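Putative sugar binding protein (Bacteroides vulgatus ATCC 8482, PDB 3KEZ) probably binds sugars at the outer membrane as a calcium-containing member of the SusD family, taking part in nutrient capture. Local coordinates at residues 94-97 with 98-101. Sequence-based numbering, arbitrary orientation.
Sequences LILM and NVDK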
loop_
_atom_site.group_PDB
_atom_site.type_symbol
_atom_site.label_atom_id
_atom_site.label_comp_id
_atom_site.label_asym_id
_atom_site.label_seq_id
_atom_site.Cartn_x
_atom_site.Cartn_y
_atom_site.Cartn_z
ATOM N N LEU A 94 9.945 -7.469 19.349
ATOM C CA LEU A 94 10.252 -8.725 20.039
ATOM C C LEU A 94 11.327 -9.489 19.283
ATOM O O LEU A 94 12.321 -9.936 19.889
ATOM C CB LEU A 94 9.003 -9.596 20.207
ATOM C CG LEU A 94 9.205 -10.943 20.915
ATOM C CD1 LEU A 94 9.715 -10.764 22.362
ATOM C CD2 LEU A 94 7.921 -11.758 20.893
ATOM N N ILE A 95 11.155 -9.625 17.973
ATOM C CA ILE A 95 12.138 -10.325 17.164
ATOM C C ILE A 95 13.473 -9.586 17.213
ATOM O O ILE A 95 14.530 -10.188 17.437
ATOM C CB ILE A 95 11.701 -10.463 15.678
ATOM C CG1 ILE A 95 10.653 -11.550 15.545
ATOM C CG2 ILE A 95 12.923 -10.791 14.749
ATOM C CD1 ILE A 95 9.848 -11.505 14.196
ATOM N N LEU A 96 13.421 -8.282 16.986
ATOM C CA LEU A 96 14.650 -7.514 16.738
ATOM C C LEU A 96 15.502 -7.401 18.001
ATOM O O LEU A 96 16.723 -7.392 17.905
ATOM C CB LEU A 96 14.335 -6.149 16.102
ATOM C CG LEU A 96 13.837 -6.322 14.665
ATOM C CD1 LEU A 96 13.297 -5.027 14.086
ATOM C CD2 LEU A 96 14.983 -6.980 13.784
HETATM N N MSE A 97 14.860 -7.388 19.177
HETATM C CA MSE A 97 15.587 -7.314 20.424
HETATM C C MSE A 97 16.231 -8.656 20.803
HETATM O O MSE A 97 17.051 -8.723 21.727
HETATM C CB MSE A 97 14.650 -6.861 21.557
HETATM C CG MSE A 97 14.126 -5.442 21.445
HETATM SE SE MSE A 97 12.763 -5.155 22.804
HETATM C CE MSE A 97 13.907 -4.894 24.297
ATOM N N ASN A 98 15.889 -9.719 20.093
ATOM C CA ASN A 98 16.320 -11.055 20.487
ATOM C C ASN A 98 17.124 -11.792 19.446
ATOM O O ASN A 98 18.034 -12.546 19.789
ATOM C CB ASN A 98 15.098 -11.880 20.915
ATOM C CG ASN A 98 14.633 -11.515 22.292
ATOM O OD1 ASN A 98 15.180 -11.990 23.288
ATOM N ND2 ASN A 98 13.653 -10.630 22.370
ATOM N N VAL A 99 16.838 -11.526 18.178
ATOM C CA VAL A 99 17.373 -12.336 17.114
ATOM C C VAL A 99 18.894 -12.365 17.083
ATOM O O VAL A 99 19.473 -13.397 16.746
ATOM C CB VAL A 99 16.825 -11.926 15.702
ATOM C CG1 VAL A 99 17.259 -10.522 15.343
ATOM C CG2 VAL A 99 17.289 -12.922 14.673
ATOM N N ASP A 100 19.546 -11.253 17.401
ATOM C CA ASP A 100 21.017 -11.204 17.332
ATOM C C ASP A 100 21.692 -11.869 18.541
ATOM O O ASP A 100 22.872 -12.128 18.517
ATOM C CB ASP A 100 21.504 -9.759 17.197
ATOM C CG ASP A 100 21.100 -9.126 15.870
ATOM O OD1 ASP A 100 20.993 -9.854 14.858
ATOM O OD2 ASP A 100 20.919 -7.891 15.840
ATOM N N LYS A 101 20.924 -12.159 19.578
ATOM C CA LYS A 101 21.447 -12.806 20.762
ATOM C C LYS A 101 21.476 -14.313 20.605
ATOM O O LYS A 101 22.177 -14.984 21.358
ATOM C CB LYS A 101 20.604 -12.446 21.970
ATOM C CG LYS A 101 20.575 -10.939 22.272
ATOM C CD LYS A 101 19.556 -10.607 23.357
ATOM C CE LYS A 101 19.682 -9.166 23.816
ATOM N NZ LYS A 101 19.219 -8.997 25.229
HETATM O O HOH W 1 18.304 -6.827 15.835
HETATM O O HOH W 2 18.808 -8.917 19.009
#
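The I95 carbonyl takes two backbone amides: V99 N lies 2.8 Å from I95 O and nearly in line with its C=O (175°), whereas N98 N, 3.0 Å from the same oxygen, sits above the carbonyl plane. N98 also donates from its side chain to the carbonyl before that. ND2 reaches L94 O at 2.9 Å with an N-H...O angle of 169°; ND2 lies in the L94 carbonyl plane, and L94 O in turn lies close to the plane of the N98 amide, which restrains the amide's rotation. The torsion explains the reach: CG stands beside the backbone N (chi1 -77°), which turns the amide back toward the helix. An alanine here would probably leave L94 O without its side-chain donor. Apolar contact is looser, I95 CG2 meeting V99 CB at 4.2 Å, while I95 also packs on helix 20-34. Two waters join L96 O to D100, one donating to OD2, the other accepting from D100 N; the D100 carboxylate also forms salt bridges with K112 and K116 of helix 109-134. A side-chain amide and waters bonding to carbonyls near the end of helix 80-96 are typical of a chain leaving a helix for a loop, here in the helical SusD fold.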